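Local structure of Lin2634 protein (3MZO) at residues D138-D141 with L142-S146. The protein binds calcium ions and is probably a metal-dependent phosphohydrolase of the HD-domain superfamily, related to the YfbR-like 5'-deoxynucleotidases. Sequence-based numbering, arbitrary orientation.
With CA (calcium ion), chain K.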
loop_
_atom_site.group_PDB
_atom_site.type_symbol
_atom_site.label_atom_id
_atom_site.label_comp_id
_atom_site.label_asym_id
_atom_site.label_seq_id
_atom_site.Cartn_x
_atom_site.Cartn_y
_atom_site.Cartn_z
ATOM N N ASP B 138 17.837 21.448 -3.517
ATOM C CA ASP B 138 17.551 20.415 -2.532
ATOM C C ASP B 138 16.741 21.003 -1.346
ATOM O O ASP B 138 15.728 20.435 -0.925
ATOM C CB ASP B 138 18.895 19.835 -2.076
ATOM C CG ASP B 138 18.757 18.554 -1.276
ATOM O OD1 ASP B 138 17.691 17.906 -1.327
ATOM O OD2 ASP B 138 19.745 18.183 -0.600
ATOM N N LYS B 139 17.169 22.152 -0.824
ATOM C CA LYS B 139 16.429 22.802 0.254
ATOM C C LYS B 139 15.066 23.308 -0.191
ATOM O O LYS B 139 14.122 23.278 0.571
ATOM C CB LYS B 139 17.228 23.942 0.901
ATOM C CG LYS B 139 18.496 23.510 1.616
ATOM C CD LYS B 139 18.268 22.457 2.690
ATOM C CE LYS B 139 19.603 22.032 3.321
ATOM N NZ LYS B 139 19.353 21.225 4.501
ATOM N N VAL B 140 14.954 23.770 -1.424
ATOM C CA VAL B 140 13.642 24.177 -1.935
ATOM C C VAL B 140 12.700 22.975 -1.948
ATOM O O VAL B 140 11.523 23.136 -1.603
ATOM C CB VAL B 140 13.694 24.866 -3.308
ATOM C CG1 VAL B 140 12.306 24.934 -3.919
ATOM C CG2 VAL B 140 14.320 26.263 -3.172
ATOM N N ASP B 141 13.172 21.795 -2.342
ATOM C CA ASP B 141 12.261 20.635 -2.395
ATOM C C ASP B 141 11.847 20.245 -0.969
ATOM O O ASP B 141 10.694 19.929 -0.720
ATOM C CB ASP B 141 12.841 19.426 -3.124
ATOM C CG ASP B 141 11.813 18.290 -3.279
ATOM O OD1 ASP B 141 10.692 18.546 -3.747
ATOM O OD2 ASP B 141 12.098 17.138 -2.890
ATOM N N LEU B 142 12.799 20.290 -0.050
ATOM C CA LEU B 142 12.541 20.005 1.357
ATOM C C LEU B 142 11.525 21.005 1.918
ATOM O O LEU B 142 10.640 20.663 2.699
ATOM C CB LEU B 142 13.855 20.080 2.103
ATOM C CG LEU B 142 14.012 19.425 3.462
ATOM C CD1 LEU B 142 13.753 17.915 3.430
ATOM C CD2 LEU B 142 15.414 19.743 3.972
ATOM N N LEU B 143 11.656 22.259 1.512
ATOM C CA LEU B 143 10.730 23.301 1.914
ATOM C C LEU B 143 9.315 23.027 1.377
ATOM O O LEU B 143 8.331 23.180 2.101
ATOM C CB LEU B 143 11.239 24.673 1.424
ATOM C CG LEU B 143 10.540 25.925 1.953
ATOM C CD1 LEU B 143 11.171 26.392 3.272
ATOM C CD2 LEU B 143 10.599 27.048 0.917
ATOM N N TYR B 144 9.206 22.635 0.111
ATOM C CA TYR B 144 7.890 22.239 -0.457
ATOM C C TYR B 144 7.271 21.001 0.228
ATOM O O TYR B 144 6.054 20.942 0.467
ATOM C CB TYR B 144 7.977 22.063 -2.002
ATOM C CG TYR B 144 7.723 23.378 -2.710
ATOM C CD1 TYR B 144 8.724 24.339 -2.815
ATOM C CD2 TYR B 144 6.453 23.682 -3.221
ATOM C CE1 TYR B 144 8.478 25.570 -3.424
ATOM C CE2 TYR B 144 6.198 24.898 -3.838
ATOM C CZ TYR B 144 7.231 25.832 -3.936
ATOM O OH TYR B 144 7.016 27.025 -4.545
ATOM N N GLU B 145 8.089 19.998 0.499
ATOM C CA GLU B 145 7.578 18.771 1.146
ATOM C C GLU B 145 7.085 19.101 2.551
ATOM O O GLU B 145 6.050 18.656 2.953
ATOM C CB GLU B 145 8.664 17.728 1.333
ATOM C CG GLU B 145 9.150 16.955 0.151
ATOM C CD GLU B 145 10.321 16.023 0.548
ATOM O OE1 GLU B 145 11.247 16.503 1.248
ATOM O OE2 GLU B 145 10.338 14.830 0.145
ATOM N N SER B 146 7.846 19.894 3.300
ATOM C CA SER B 146 7.481 20.180 4.671
ATOM C C SER B 146 6.280 21.153 4.692
ATOM O O SER B 146 5.360 21.031 5.526
ATOM C CB SER B 146 8.687 20.700 5.452
ATOM O OG SER B 146 9.089 21.987 5.005
HETATM CA CA CA K . 18.635 15.493 -1.165
HETATM O O HOH W 1 21.090 15.066 -0.307
HETATM O O HOH W 2 10.381 15.084 -2.526
#
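Asp141 and Glu145, Val140 and Tyr144, and Lys139 and Leu142 meet in a local contact between neighbouring turns of one helix, 129-151, in the buried middle of an all-helical fold. Four successive backbone hydrogen bonds, each from N of residue i+4 to O of residue i and beginning with Leu142 N to Asp138 O, tie one turn to the next. On one flank two carboxylates approach at an oblique angle, their planes 30° apart, with Asp141 OD2 4.2 Å from Glu145 OE2. A water lies between them and donates to both, 2.7 Å from Asp141 OD2 and equally far from Glu145 OE2. Each carboxylate has a further partner: Asp141 OD2 is hydrogen-bonded to His34 ND1, and Glu145 OE2 forms a salt bridge with Arg19. The bond to His34 illustrates the second shell of an HD-domain site. His34, His68, Asp69 and Asp138 bind the calcium ion, in keeping with the H...HD...D signature, and Asp141, one turn beyond the last ligand, probably helps to orient the imidazole of His34. Asp138 itself swings CG anti to its own N (chi1 -168°), bringing OD1 to 2.6 Å from the metal; its OD2 is in a salt bridge with Lys125. Elsewhere round the helix the side chains meet through carbon. Val140 and Tyr144 run alongside each other, the valine methyl CG1 3.8 Å from CD1 of the tyrosine, and Val140 O lies in the ring plane, 3.3 Å from that same CD1. The hydroxyl of Tyr144 reaches His5 of the second subunit. Lys139, bent at chi2 (-56°), lays its CD 4.1 Å from Leu142 CD2 and sends NZ on to a salt bridge with Glu165 of helix 158-172.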